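Local structure of alternansucrase (Leuconostoc mesenteroides, 6HVG) at residues A[530-538]-A[1245-1253]; A[575-584]-A[1157-1165]. The protein is a glycoside hydrolase family 70 protein with a TIM-barrel-type catalytic domain, a bound calcium ion and cell-wall-binding-type repeats. All blocks are in the same frame, centred on the assembly; numbering follows the deposited sequence.

Contact 1. Residues A[530-538]-A[1245-1253]; sequences LQGGFLAYQ and AKYMNGTNI
Leu535 and Thr1251 face each other as a hydrogen-bonded pair of an antiparallel strand pairing: strands 534-537 and 1248-1252 lie side by side inside a six-stranded sheet of the family 70 domain. Leu535 N gives a nearly straight bond to Thr1251 O (2.9 Å), and Thr1251 N returns one to Leu535 O. Beyond this pair, Ile1253 N bonds to Gly533 O and Tyr537 N to Asn1249 O. The latter oxygen also accepts from a water that bonds to Tyr537 O. A second water joins the other end. It donates to Gln531 O (2.6 Å) and Ile1253 O, and accepts from Asn1252 ND2. The amides of Gln531 and Asn1252 stack, with planes 8° apart. Their nitrogens, Gln531 NE2 and Asn1252 ND2, are both donors and do not hydrogen-bond to each other. Gln531 OE1 instead accepts from Ala579 N, and Gln531 NE2 donates to Met1099 O. Asn1249 ND2 donates to Asp581 OD2. Thr1251 OG1 lies anti to its backbone N (chi1 174°) and donates to Asn1252 O at 2.7 Å. This torsion leaves CG2 on the side of Tyr537, near its OH. Leu535 CG packs on Ile1253 CG2, the two side chains crossing at about a right angle. Arg553 hydrogen-bonds to the carbonyl oxygens of Ala1245 and Met1248, near the Tyr537 ring. Met1248 CB lies alongside that ring. Gly1250 CA sits over one face of the Tyr537 ring in a CH-pi contact, 3.6 Å from the ring centroid and 4° off the ring normal.

Contact 2. Residues A[575-584]-A[1157-1165]; sequences EFLLANDIDN and VPDQIYALP. With CA (calcium ion), chain C.
Asp581 and Asp1159 both hold CG anti to the backbone N (chi1 -176° and -180°), and their carboxylates meet at one calcium ion. Glu575 starts the same way but bends at chi2 (60°), which curls OE2 back to the metal. The ion is bound by Glu575 OE2 at 2.1 Å, by Glu575 O, by Asp581 OD1 and by Asp1159 OD1 at 2.2 Å. A water and Asn625 O complete the modelled shell. Asp581 OD1 and Asp1159 OD1 are close because they share the metal, and the positive ion probably offsets their repulsion. Asp581 OD2 is taken up by Asn1249 of the neighbouring strand, and Glu575 OE1 accepts from Gly556 N. The metal-bound water donates to Ile582 O and Asp1159 O. The site sits beside an antiparallel pairing of strands 580-582 and 1160-1161, at one edge of a six-stranded sheet; the second strand closely follows strand 1151-1156 of the parallel barrel sheet. Ile582 N bonds to Asp1159 O at 2.9 Å. The two backbone bonds between Asn580 and Ile1161 are weak. Asn580 ND2 adds a bond to Ile1161 O, which lies in the plane of its amide. Asn584 ND2 reaches Pro1158 O at 3.2 Å from above the carbonyl plane, while Asn584 OD1 is taken by Gln593 NE2. Ile582 CD1 packs against Ile1161 CG2 and the backbone of 1158-1160. Ala579 CB stands over the centre of the Tyr1162 ring in a CH-pi contact, 3.6 Å from the centroid. The Leu578 side chain runs obliquely across the end of Tyr1162, with CB 3.7 Å from Tyr1162 OH.

Both contacts are buried and lie in the same six-stranded antiparallel sheet, with centres about 8 Å apart. Contact 1 pairs two inner strands, while contact 2 pairs an inner strand with strand 1160-1161 at one edge of the sheet. Strands 1248-1252 and 580-582 are neighbours, so the two pairings adjoin directly. Tyr1247 O and Asp583 N probably hydrogen-bond (2.8 Å) across this seam. Contact 1 relies on regular backbone bonds and waters. Contact 2 has a shorter strand pairing, weak at one residue pair, and gathers carboxylates round calcium. Asn1249 links the two chemistries, since it belongs to contact 1 and probably helps position a metal ligand of contact 2.

Contact 1. Residues A[530-538]-A[1245-1253]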
loop_
_atom_site.group_PDB
_atom_site.type_symbol
_atom_site.label_atom_id
_atom_site.label_comp_id
_atom_site.label_asym_id
_atom_site.label_seq_id
_atom_site.Cartn_x
_atom_site.Cartn_y
_atom_site.Cartn_z
ATOM N N LEU A 530 -0.455 0.597 -2.888
ATOM C CA LEU A 530 -0.389 -0.493 -3.846
ATOM C C LEU A 530 0.097 -0.037 -5.211
ATOM O O LEU A 530 0.999 -0.648 -5.776
ATOM C CB LEU A 530 -1.745 -1.172 -3.974
ATOM C CG LEU A 530 -2.400 -1.729 -2.710
ATOM C CD1 LEU A 530 -3.669 -2.463 -3.104
ATOM C CD2 LEU A 530 -1.479 -2.684 -1.979
ATOM N N GLN A 531 -0.497 1.040 -5.730
ATOM C CA GLN A 531 -0.190 1.512 -7.080
ATOM C C GLN A 531 0.187 2.989 -7.259
ATOM O O GLN A 531 0.438 3.430 -8.386
ATOM C CB GLN A 531 -1.366 1.166 -7.980
ATOM C CG GLN A 531 -1.371 -0.284 -8.406
ATOM C CD GLN A 531 -2.492 -0.577 -9.347
ATOM O OE1 GLN A 531 -3.625 -0.226 -9.083
ATOM N NE2 GLN A 531 -2.181 -1.221 -10.455
ATOM N N GLY A 532 0.228 3.749 -6.175
ATOM C CA GLY A 532 0.741 5.095 -6.239
ATOM C C GLY A 532 -0.265 6.230 -6.291
ATOM O O GLY A 532 0.138 7.386 -6.266
ATOM N N GLY A 533 -1.561 5.924 -6.362
ATOM C CA GLY A 533 -2.591 6.972 -6.264
ATOM C C GLY A 533 -3.755 6.781 -7.218
ATOM O O GLY A 533 -3.645 6.063 -8.194
ATOM N N PHE A 534 -4.869 7.444 -6.942
ATOM C CA PHE A 534 -6.085 7.252 -7.717
ATOM C C PHE A 534 -6.642 8.525 -8.323
ATOM O O PHE A 534 -6.483 9.616 -7.755
ATOM C CB PHE A 534 -7.186 6.688 -6.834
ATOM C CG PHE A 534 -6.806 5.451 -6.105
ATOM C CD1 PHE A 534 -6.669 4.246 -6.772
ATOM C CD2 PHE A 534 -6.604 5.486 -4.756
ATOM C CE1 PHE A 534 -6.311 3.103 -6.101
ATOM C CE2 PHE A 534 -6.266 4.338 -4.074
ATOM C CZ PHE A 534 -6.128 3.147 -4.749
ATOM N N LEU A 535 -7.365 8.335 -9.430
ATOM C CA LEU A 535 -8.128 9.367 -10.100
ATOM C C LEU A 535 -9.601 8.988 -10.096
ATOM O O LEU A 535 -9.945 7.886 -10.478
ATOM C CB LEU A 535 -7.694 9.481 -11.545
ATOM C CG LEU A 535 -6.253 9.917 -11.790
ATOM C CD1 LEU A 535 -5.951 9.905 -13.285
ATOM C CD2 LEU A 535 -6.032 11.288 -11.204
ATOM N N ALA A 536 -10.470 9.892 -9.646
ATOM C CA ALA A 536 -11.901 9.650 -9.710
ATOM C C ALA A 536 -12.460 10.318 -10.966
ATOM O O ALA A 536 -12.231 11.498 -11.192
ATOM C CB ALA A 536 -12.589 10.189 -8.481
ATOM N N TYR A 537 -13.199 9.567 -11.774
ATOM C CA TYR A 537 -13.814 10.112 -12.960
ATOM C C TYR A 537 -15.038 10.942 -12.594
ATOM O O TYR A 537 -15.747 10.636 -11.633
ATOM C CB TYR A 537 -14.234 9.013 -13.937
ATOM C CG TYR A 537 -13.127 8.108 -14.434
ATOM C CD1 TYR A 537 -11.814 8.496 -14.435
ATOM C CD2 TYR A 537 -13.421 6.839 -14.925
ATOM C CE1 TYR A 537 -10.804 7.632 -14.867
ATOM C CE2 TYR A 537 -12.423 5.994 -15.386
ATOM C CZ TYR A 537 -11.118 6.403 -15.348
ATOM O OH TYR A 537 -10.138 5.572 -15.777
ATOM N N GLN A 538 -15.300 11.983 -13.396
ATOM C CA GLN A 538 -16.405 12.911 -13.128
ATOM C C GLN A 538 -17.464 12.904 -14.219
ATOM O O GLN A 538 -17.190 12.549 -15.360
ATOM C CB GLN A 538 -15.860 14.316 -12.941
ATOM C CG GLN A 538 -14.695 14.411 -11.968
ATOM C CD GLN A 538 -15.061 14.040 -10.546
ATOM O OE1 GLN A 538 -16.084 14.453 -10.020
ATOM N NE2 GLN A 538 -14.221 13.234 -9.921
ATOM N N ALA A 1245 -15.549 3.703 -19.789
ATOM C CA ALA A 1245 -15.340 4.580 -18.641
ATOM C C ALA A 1245 -16.621 4.913 -17.899
ATOM O O ALA A 1245 -16.600 5.096 -16.689
ATOM C CB ALA A 1245 -14.660 5.872 -19.082
ATOM N N LYS A 1246 -17.741 4.998 -18.607
ATOM C CA LYS A 1246 -18.991 5.381 -17.963
ATOM C C LYS A 1246 -19.425 4.410 -16.860
ATOM O O LYS A 1246 -20.203 4.775 -15.988
ATOM C CB LYS A 1246 -20.107 5.595 -18.997
ATOM C CG LYS A 1246 -20.512 4.377 -19.826
ATOM C CD LYS A 1246 -21.681 4.737 -20.725
ATOM C CE LYS A 1246 -21.945 3.672 -21.763
ATOM N NZ LYS A 1246 -22.976 4.134 -22.731
ATOM N N TYR A 1247 -18.920 3.178 -16.901
ATOM C CA TYR A 1247 -19.205 2.191 -15.876
ATOM C C TYR A 1247 -18.122 2.103 -14.798
ATOM O O TYR A 1247 -18.170 1.228 -13.930
ATOM C CB TYR A 1247 -19.427 0.829 -16.534
ATOM C CG TYR A 1247 -20.625 0.775 -17.465
ATOM C CD1 TYR A 1247 -21.878 1.207 -17.041
ATOM C CD2 TYR A 1247 -20.516 0.265 -18.752
ATOM C CE1 TYR A 1247 -22.976 1.153 -17.877
ATOM C CE2 TYR A 1247 -21.616 0.211 -19.600
ATOM C CZ TYR A 1247 -22.847 0.662 -19.152
ATOM O OH TYR A 1247 -23.965 0.626 -19.958
ATOM N N MET A 1248 -17.197 3.049 -14.797
ATOM C CA MET A 1248 -16.061 3.019 -13.875
ATOM C C MET A 1248 -16.067 4.221 -12.943
ATOM O O MET A 1248 -16.472 5.305 -13.327
ATOM C CB MET A 1248 -14.737 3.022 -14.661
ATOM C CG MET A 1248 -14.564 1.862 -15.632
ATOM S SD MET A 1248 -14.241 0.300 -14.824
ATOM C CE MET A 1248 -14.493 -0.816 -16.177
ATOM N N ASN A 1249 -15.586 4.020 -11.721
ATOM C CA ASN A 1249 -15.368 5.099 -10.779
ATOM C C ASN A 1249 -14.048 5.790 -11.019
ATOM O O ASN A 1249 -13.921 6.993 -10.791
ATOM C CB ASN A 1249 -15.379 4.568 -9.353
ATOM C CG ASN A 1249 -16.758 4.121 -8.904
ATOM O OD1 ASN A 1249 -17.772 4.609 -9.391
ATOM N ND2 ASN A 1249 -16.796 3.168 -7.978
ATOM N N GLY A 1250 -13.053 5.049 -11.473
ATOM C CA GLY A 1250 -11.758 5.653 -11.713
ATOM C C GLY A 1250 -10.678 4.656 -12.022
ATOM O O GLY A 1250 -10.959 3.553 -12.502
ATOM N N THR A 1251 -9.438 5.068 -11.784
ATOM C CA THR A 1251 -8.269 4.281 -12.127
ATOM C C THR A 1251 -7.120 4.652 -11.195
ATOM O O THR A 1251 -7.113 5.710 -10.593
ATOM C CB THR A 1251 -7.818 4.527 -13.586
ATOM O OG1 THR A 1251 -6.585 3.837 -13.828
ATOM C CG2 THR A 1251 -7.595 5.998 -13.854
ATOM N N ASN A 1252 -6.151 3.756 -11.083
ATOM C CA ASN A 1252 -4.873 4.120 -10.526
ATOM C C ASN A 1252 -4.195 5.061 -11.523
ATOM O O ASN A 1252 -4.424 4.965 -12.729
ATOM C CB ASN A 1252 -4.006 2.882 -10.282
ATOM C CG ASN A 1252 -3.737 2.106 -11.550
ATOM O OD1 ASN A 1252 -4.668 1.709 -12.258
ATOM N ND2 ASN A 1252 -2.470 1.883 -11.847
ATOM N N ILE A 1253 -3.382 5.986 -11.024
ATOM C CA ILE A 1253 -2.727 6.954 -11.877
ATOM C C ILE A 1253 -1.886 6.260 -12.951
ATOM O O ILE A 1253 -1.173 5.308 -12.659
ATOM C CB ILE A 1253 -1.858 7.948 -11.080
ATOM C CG1 ILE A 1253 -0.772 7.242 -10.283
ATOM C CG2 ILE A 1253 -2.718 8.806 -10.189
ATOM C CD1 ILE A 1253 0.123 8.179 -9.504
HETATM O O HOH W 1 -0.335 3.212 -10.807
HETATM O O HOH W 2 -15.836 8.868 -9.288
#

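Contact 2. Residues A[575-584]-A[1157-1165]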
loop_
_atom_site.group_PDB
_atom_site.type_symbol
_atom_site.label_atom_id
_atom_site.label_comp_id
_atom_site.label_asym_id
_atom_site.label_seq_id
_atom_site.Cartn_x
_atom_site.Cartn_y
_atom_site.Cartn_z
ATOM N N GLU A 575 -13.295 3.170 -1.659
ATOM C CA GLU A 575 -13.829 2.641 -2.896
ATOM C C GLU A 575 -12.732 2.239 -3.845
ATOM O O GLU A 575 -12.897 1.304 -4.639
ATOM C CB GLU A 575 -14.713 3.694 -3.562
ATOM C CG GLU A 575 -15.463 3.246 -4.827
ATOM C CD GLU A 575 -16.421 2.088 -4.621
ATOM O OE1 GLU A 575 -17.503 2.303 -4.004
ATOM O OE2 GLU A 575 -16.075 0.973 -5.096
ATOM N N PHE A 576 -11.602 2.923 -3.759
ATOM C CA PHE A 576 -10.510 2.671 -4.697
ATOM C C PHE A 576 -9.481 1.778 -4.082
ATOM O O PHE A 576 -9.027 2.041 -2.984
ATOM C CB PHE A 576 -9.870 3.984 -5.121
ATOM C CG PHE A 576 -10.806 4.879 -5.860
ATOM C CD1 PHE A 576 -10.966 4.758 -7.214
ATOM C CD2 PHE A 576 -11.567 5.785 -5.178
ATOM C CE1 PHE A 576 -11.859 5.562 -7.898
ATOM C CE2 PHE A 576 -12.448 6.597 -5.838
ATOM C CZ PHE A 576 -12.601 6.484 -7.205
ATOM N N LEU A 577 -9.148 0.714 -4.802
ATOM C CA LEU A 577 -8.259 -0.304 -4.314
ATOM C C LEU A 577 -7.199 -0.548 -5.352
ATOM O O LEU A 577 -6.031 -0.219 -5.137
ATOM C CB LEU A 577 -9.063 -1.584 -3.996
ATOM C CG LEU A 577 -8.309 -2.862 -3.593
ATOM C CD1 LEU A 577 -7.476 -2.652 -2.338
ATOM C CD2 LEU A 577 -9.336 -3.952 -3.372
ATOM N N LEU A 578 -7.589 -1.130 -6.484
ATOM C CA LEU A 578 -6.625 -1.485 -7.537
ATOM C C LEU A 578 -7.233 -1.278 -8.888
ATOM O O LEU A 578 -8.446 -1.425 -9.074
ATOM C CB LEU A 578 -6.182 -2.954 -7.416
ATOM C CG LEU A 578 -5.223 -3.304 -6.267
ATOM C CD1 LEU A 578 -5.300 -4.773 -5.879
ATOM C CD2 LEU A 578 -3.787 -2.987 -6.640
ATOM N N ALA A 579 -6.369 -0.965 -9.841
ATOM C CA ALA A 579 -6.690 -0.952 -11.264
ATOM C C ALA A 579 -7.876 -0.066 -11.591
ATOM O O ALA A 579 -7.962 1.068 -11.083
ATOM C CB ALA A 579 -6.882 -2.367 -11.803
ATOM N N ASN A 580 -8.757 -0.531 -12.479
ATOM C CA ASN A 580 -9.921 0.234 -12.853
ATOM C C ASN A 580 -11.047 -0.115 -11.938
ATOM O O ASN A 580 -11.520 -1.233 -11.964
ATOM C CB ASN A 580 -10.341 -0.088 -14.271
ATOM C CG ASN A 580 -9.336 0.378 -15.290
ATOM O OD1 ASN A 580 -9.303 1.563 -15.659
ATOM N ND2 ASN A 580 -8.524 -0.528 -15.747
ATOM N N ASP A 581 -11.488 0.834 -11.123
ATOM C CA ASP A 581 -12.519 0.558 -10.127
ATOM C C ASP A 581 -13.899 0.615 -10.800
ATOM O O ASP A 581 -14.286 1.625 -11.350
ATOM C CB ASP A 581 -12.404 1.547 -8.964
ATOM C CG ASP A 581 -13.353 1.273 -7.878
ATOM O OD1 ASP A 581 -13.096 0.380 -7.042
ATOM O OD2 ASP A 581 -14.365 2.006 -7.819
ATOM N N ILE A 582 -14.610 -0.498 -10.755
ATOM C CA ILE A 582 -15.938 -0.635 -11.327
ATOM C C ILE A 582 -16.998 0.091 -10.477
ATOM O O ILE A 582 -16.996 0.002 -9.254
ATOM C CB ILE A 582 -16.292 -2.131 -11.479
ATOM C CG1 ILE A 582 -15.394 -2.741 -12.562
ATOM C CG2 ILE A 582 -17.772 -2.320 -11.809
ATOM C CD1 ILE A 582 -15.395 -4.255 -12.585
ATOM N N ASP A 583 -17.890 0.818 -11.150
ATOM C CA ASP A 583 -18.973 1.537 -10.487
ATOM C C ASP A 583 -20.129 0.585 -10.165
ATOM O O ASP A 583 -21.115 0.496 -10.915
ATOM C CB ASP A 583 -19.448 2.682 -11.367
ATOM C CG ASP A 583 -20.587 3.478 -10.755
ATOM O OD1 ASP A 583 -20.835 3.362 -9.528
ATOM O OD2 ASP A 583 -21.240 4.221 -11.533
ATOM N N ASN A 584 -19.999 -0.119 -9.041
ATOM C CA ASN A 584 -21.061 -1.006 -8.551
ATOM C C ASN A 584 -22.281 -0.290 -7.930
ATOM O O ASN A 584 -23.222 -0.945 -7.520
ATOM C CB ASN A 584 -20.483 -2.027 -7.569
ATOM C CG ASN A 584 -19.416 -2.916 -8.205
ATOM O OD1 ASN A 584 -19.618 -3.494 -9.268
ATOM N ND2 ASN A 584 -18.269 -3.018 -7.555
ATOM N N VAL A 1157 -15.319 -11.423 -7.851
ATOM C CA VAL A 1157 -14.406 -10.280 -7.789
ATOM C C VAL A 1157 -14.969 -9.070 -8.520
ATOM O O VAL A 1157 -14.486 -8.703 -9.559
ATOM C CB VAL A 1157 -13.027 -10.676 -8.365
ATOM C CG1 VAL A 1157 -12.033 -9.535 -8.223
ATOM C CG2 VAL A 1157 -12.504 -11.902 -7.639
ATOM N N PRO A 1158 -15.984 -8.425 -7.956
ATOM C CA PRO A 1158 -16.650 -7.319 -8.632
ATOM C C PRO A 1158 -15.983 -5.937 -8.557
ATOM O O PRO A 1158 -16.415 -5.036 -9.283
ATOM C CB PRO A 1158 -18.009 -7.274 -7.924
ATOM C CG PRO A 1158 -17.713 -7.726 -6.552
ATOM C CD PRO A 1158 -16.672 -8.788 -6.708
ATOM N N ASP A 1159 -14.969 -5.749 -7.708
ATOM C CA ASP A 1159 -14.398 -4.416 -7.487
ATOM C C ASP A 1159 -13.642 -3.838 -8.690
ATOM O O ASP A 1159 -13.728 -2.637 -8.943
ATOM C CB ASP A 1159 -13.487 -4.388 -6.270
ATOM C CG ASP A 1159 -12.879 -3.001 -6.021
ATOM O OD1 ASP A 1159 -13.609 -2.040 -5.735
ATOM O OD2 ASP A 1159 -11.645 -2.862 -6.151
ATOM N N GLN A 1160 -12.882 -4.651 -9.421
ATOM C CA GLN A 1160 -12.038 -4.099 -10.483
ATOM C C GLN A 1160 -11.763 -5.027 -11.652
ATOM O O GLN A 1160 -12.076 -6.213 -11.615
ATOM C CB GLN A 1160 -10.697 -3.568 -9.907
ATOM C CG GLN A 1160 -9.645 -4.614 -9.573
ATOM C CD GLN A 1160 -9.975 -5.451 -8.347
ATOM O OE1 GLN A 1160 -10.408 -4.910 -7.320
ATOM N NE2 GLN A 1160 -9.750 -6.766 -8.430
ATOM N N ILE A 1161 -11.140 -4.459 -12.680
ATOM C CA ILE A 1161 -10.731 -5.181 -13.864
ATOM C C ILE A 1161 -9.457 -4.500 -14.380
ATOM O O ILE A 1161 -9.307 -3.298 -14.213
ATOM C CB ILE A 1161 -11.886 -5.194 -14.889
ATOM C CG1 ILE A 1161 -11.576 -6.106 -16.076
ATOM C CG2 ILE A 1161 -12.223 -3.789 -15.357
ATOM C CD1 ILE A 1161 -12.789 -6.374 -16.937
ATOM N N TYR A 1162 -8.538 -5.263 -14.968
ATOM C CA TYR A 1162 -7.230 -4.733 -15.384
ATOM C C TYR A 1162 -7.052 -4.618 -16.887
ATOM O O TYR A 1162 -7.748 -5.253 -17.652
ATOM C CB TYR A 1162 -6.102 -5.640 -14.893
ATOM C CG TYR A 1162 -5.750 -5.576 -13.419
ATOM C CD1 TYR A 1162 -6.648 -5.984 -12.439
ATOM C CD2 TYR A 1162 -4.475 -5.184 -13.013
ATOM C CE1 TYR A 1162 -6.292 -5.993 -11.101
ATOM C CE2 TYR A 1162 -4.119 -5.169 -11.677
ATOM C CZ TYR A 1162 -5.023 -5.584 -10.726
ATOM O OH TYR A 1162 -4.628 -5.606 -9.404
ATOM N N ALA A 1163 -6.076 -3.815 -17.290
ATOM C CA ALA A 1163 -5.547 -3.815 -18.649
ATOM C C ALA A 1163 -6.608 -3.869 -19.749
ATOM O O ALA A 1163 -6.684 -4.850 -20.514
ATOM C CB ALA A 1163 -4.571 -4.954 -18.798
ATOM N N LEU A 1164 -7.414 -2.809 -19.827
ATOM C CA LEU A 1164 -8.401 -2.638 -20.892
ATOM C C LEU A 1164 -7.713 -1.935 -22.080
ATOM O O LEU A 1164 -7.072 -0.918 -21.887
ATOM C CB LEU A 1164 -9.566 -1.808 -20.374
ATOM C CG LEU A 1164 -10.255 -2.414 -19.145
ATOM C CD1 LEU A 1164 -11.002 -1.368 -18.348
ATOM C CD2 LEU A 1164 -11.206 -3.531 -19.521
ATOM N N PRO A 1165 -7.829 -2.489 -23.306
ATOM C CA PRO A 1165 -6.972 -2.038 -24.407
ATOM C C PRO A 1165 -7.377 -0.730 -25.112
ATOM O O PRO A 1165 -6.570 -0.177 -25.854
ATOM C CB PRO A 1165 -7.060 -3.191 -25.403
ATOM C CG PRO A 1165 -8.420 -3.755 -25.184
ATOM C CD PRO A 1165 -8.651 -3.651 -23.700
HETATM CA CA CA C . -14.335 0.016 -5.655
HETATM O O HOH W 3 -15.671 -1.194 -7.194
#